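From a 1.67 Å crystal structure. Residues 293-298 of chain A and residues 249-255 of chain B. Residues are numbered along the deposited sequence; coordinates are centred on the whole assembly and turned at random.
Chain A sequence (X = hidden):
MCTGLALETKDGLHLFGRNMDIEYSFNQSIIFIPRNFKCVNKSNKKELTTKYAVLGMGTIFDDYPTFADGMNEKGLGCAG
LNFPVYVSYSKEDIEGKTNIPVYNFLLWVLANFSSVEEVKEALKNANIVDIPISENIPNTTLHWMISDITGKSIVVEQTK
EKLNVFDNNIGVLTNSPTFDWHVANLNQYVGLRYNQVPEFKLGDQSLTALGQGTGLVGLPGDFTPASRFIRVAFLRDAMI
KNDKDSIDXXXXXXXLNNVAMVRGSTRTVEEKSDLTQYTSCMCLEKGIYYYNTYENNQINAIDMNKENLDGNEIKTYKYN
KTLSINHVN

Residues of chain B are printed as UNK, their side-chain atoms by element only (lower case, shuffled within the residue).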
# COMPACT_ATOMS: atom_id res chain seq x y z
N THR A 293 4.09 28.00 -12.81
CA THR A 293 2.88 28.04 -11.98
C THR A 293 1.87 26.99 -12.43
O THR A 293 2.02 26.38 -13.50
CB THR A 293 2.22 29.44 -12.00
OG1 THR A 293 1.78 29.75 -13.33
CG2 THR A 293 3.20 30.51 -11.53
N TYR A 294 0.83 26.79 -11.62
CA TYR A 294 -0.25 25.87 -11.97
C TYR A 294 -0.89 26.25 -13.30
O TYR A 294 -1.19 25.39 -14.13
CB TYR A 294 -1.31 25.81 -10.86
CG TYR A 294 -2.20 24.60 -10.97
CD1 TYR A 294 -1.89 23.42 -10.28
CD2 TYR A 294 -3.35 24.61 -11.77
CE1 TYR A 294 -2.70 22.29 -10.39
CE2 TYR A 294 -4.16 23.49 -11.88
CZ TYR A 294 -3.82 22.33 -11.19
OH TYR A 294 -4.61 21.21 -11.29
N GLU A 295 -1.07 27.55 -13.51
CA GLU A 295 -1.72 28.09 -14.70
C GLU A 295 -0.79 28.12 -15.91
O GLU A 295 -1.23 27.85 -17.03
CB GLU A 295 -2.25 29.50 -14.42
CG GLU A 295 -3.37 29.57 -13.38
CD GLU A 295 -2.87 29.75 -11.94
OE1 GLU A 295 -1.66 29.58 -11.67
OE2 GLU A 295 -3.71 30.06 -11.07
N ASN A 296 0.48 28.44 -15.69
CA ASN A 296 1.47 28.54 -16.76
C ASN A 296 2.70 27.69 -16.47
O ASN A 296 3.53 28.05 -15.63
CB ASN A 296 1.87 30.00 -17.00
CG ASN A 296 2.90 30.16 -18.11
OD1 ASN A 296 3.06 29.28 -18.96
ND2 ASN A 296 3.60 31.29 -18.11
N ASN A 297 2.84 26.59 -17.20
CA ASN A 297 3.94 25.66 -16.96
C ASN A 297 5.28 26.04 -17.58
O ASN A 297 6.30 25.40 -17.28
CB ASN A 297 3.54 24.22 -17.34
CG ASN A 297 3.28 24.06 -18.83
OD1 ASN A 297 2.87 25.00 -19.52
ND2 ASN A 297 3.50 22.85 -19.33
N GLN A 298 5.31 27.07 -18.43
CA GLN A 298 6.60 27.54 -18.94
C GLN A 298 7.43 28.13 -17.81
O GLN A 298 6.94 28.93 -17.00
CB GLN A 298 6.47 28.56 -20.08
CG GLN A 298 7.85 28.85 -20.71
CD GLN A 298 7.88 29.98 -21.72
OE1 GLN A 298 7.12 30.95 -21.64
NE2 GLN A 298 8.79 29.87 -22.68
N UNK B 249 -6.93 23.42 -20.83
CA UNK B 249 -5.76 22.73 -21.40
C UNK B 249 -4.73 22.27 -20.36
O UNK B 249 -4.30 21.12 -20.38
c UNK B 249 -3.31 24.07 -24.16
c UNK B 249 -4.25 21.76 -23.98
c UNK B 249 -3.88 23.03 -23.22
c UNK B 249 -5.09 23.60 -22.46
N UNK B 250 -4.34 23.17 -19.46
CA UNK B 250 -3.27 22.87 -18.51
C UNK B 250 -3.64 21.76 -17.52
O UNK B 250 -2.76 21.02 -17.07
c UNK B 250 -0.26 23.65 -18.26
c UNK B 250 -2.74 24.15 -17.78
c UNK B 250 -3.71 24.63 -16.70
c UNK B 250 -1.33 23.92 -17.21
N UNK B 251 -4.93 21.63 -17.21
CA UNK B 251 -5.41 20.59 -16.30
C UNK B 251 -5.11 19.18 -16.81
O UNK B 251 -4.80 18.28 -16.03
o UNK B 251 -6.17 21.35 -13.42
c UNK B 251 -7.35 22.06 -15.39
c UNK B 251 -6.85 22.25 -13.96
c UNK B 251 -6.92 20.74 -16.04
o UNK B 251 -7.14 23.31 -13.38
N UNK B 252 -5.21 19.02 -18.13
CA UNK B 252 -4.87 17.77 -18.81
C UNK B 252 -3.43 17.36 -18.47
O UNK B 252 -3.17 16.21 -18.14
c UNK B 252 -5.04 17.96 -20.32
c UNK B 252 -3.72 16.19 -21.54
c UNK B 252 -6.11 16.00 -21.48
c UNK B 252 -6.04 14.83 -22.23
c UNK B 252 -3.65 15.02 -22.29
c UNK B 252 -4.96 16.68 -21.11
c UNK B 252 -4.81 14.34 -22.63
N UNK B 253 -2.52 18.32 -18.55
CA UNK B 253 -1.10 18.08 -18.27
C UNK B 253 -0.84 17.80 -16.79
O UNK B 253 -0.00 16.97 -16.45
c UNK B 253 1.01 18.71 -20.90
c UNK B 253 -1.00 19.83 -22.47
c UNK B 253 -0.11 19.26 -20.29
c UNK B 253 0.13 19.27 -23.08
c UNK B 253 -1.11 19.82 -21.08
c UNK B 253 1.13 18.71 -22.29
c UNK B 253 -0.25 19.24 -18.79
N UNK B 254 -1.57 18.49 -15.91
CA UNK B 254 -1.46 18.24 -14.47
C UNK B 254 -1.82 16.80 -14.11
O UNK B 254 -1.13 16.18 -13.30
n UNK B 254 -1.09 22.70 -13.65
c UNK B 254 -2.30 19.23 -13.67
n UNK B 254 -0.57 20.82 -12.76
c UNK B 254 -1.67 20.59 -13.54
c UNK B 254 -2.00 21.77 -14.10
c UNK B 254 -0.23 22.10 -12.84
N UNK B 255 -2.88 16.29 -14.71
CA UNK B 255 -3.30 14.90 -14.49
C UNK B 255 -2.22 13.92 -14.94
O UNK B 255 -1.80 13.05 -14.17
c UNK B 255 -4.97 13.09 -15.09
c UNK B 255 -5.79 15.39 -14.53
c UNK B 255 -7.11 15.36 -15.30
c UNK B 255 -4.66 14.58 -15.18

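Position 249 has four side-chain carbons and no other side-chain element. The chain forks at its second carbon. Its side chain makes no contact with the chain A stretch. This is leucine, L249(B).

Position 250 also has four carbons, but the fork is at the first, and one arm is two carbons long. CA-to-CB points toward the chain A stretch. The side chain packs on the backbone carbonyl of Y294(A) and on the side chain of N297(A). A side chain forked at CB with unequal arms is isoleucine, I250(B). Its CG1 lies 3.4 Å from O of Y294(A), and its CD1 lies 3.6 Å from CG of N297(A).

Position 251 has three carbons, and the third carries two oxygens. CA-to-CB points sideways, yet the end of the side chain comes nearer and meets the hydroxyl of Y294(A). An unbranched chain ending in a carboxylate at the third carbon is glutamate, E251(B). Y294(A) OH donates a hydrogen bond to E251(B) OE1 at 2.6 Å. OE2 is bonded elsewhere in the structure.

Position 252 has one carbon followed by a six-membered ring of carbon alone. It is out of reach of the chain A stretch. The ring bears no oxygen, so this is phenylalanine, F252(B).

Position 253 has the same make-up, one carbon and a six-carbon ring. CA-to-CB points toward the chain A stretch, but the ring makes no contact with it. This too is phenylalanine, F253(B).

Position 254 has one carbon and a five-membered ring of three carbons and two nitrogens. The ring lies flat over that of Y294(A). Two nitrogens in a five-membered ring identify histidine, H254(B). Its NE2 donates a nearly straight hydrogen bond, 2.7 Å long, to O of Y294(A).

Position 255 has four carbons, forked at the first, with one arm two carbons long. CA-to-CB points sideways, and nothing in the chain A stretch is touched. This is isoleucine, I255(B).

The contact centres on Y294(A). Its ring stacks face to face with H254(B), with centroids 3.5 Å apart and planes 7° from parallel. Its hydroxyl and its carbonyl are each held by a hydrogen bond, to E251(B) and H254(B) respectively. H254(B) thus serves one residue twice, by its ring face and by NE2. I250(B) lies one helical turn before H254(B), and H254(B) N bonds to I250(B) O at 3.0 Å. Both CA-to-CB bonds point toward the chain A stretch, and I250(B) carbons pack on polar groups of Y294(A) and N297(A) beside the hydrogen bonds.

Chain B, residues 249-255: LIEFFHI
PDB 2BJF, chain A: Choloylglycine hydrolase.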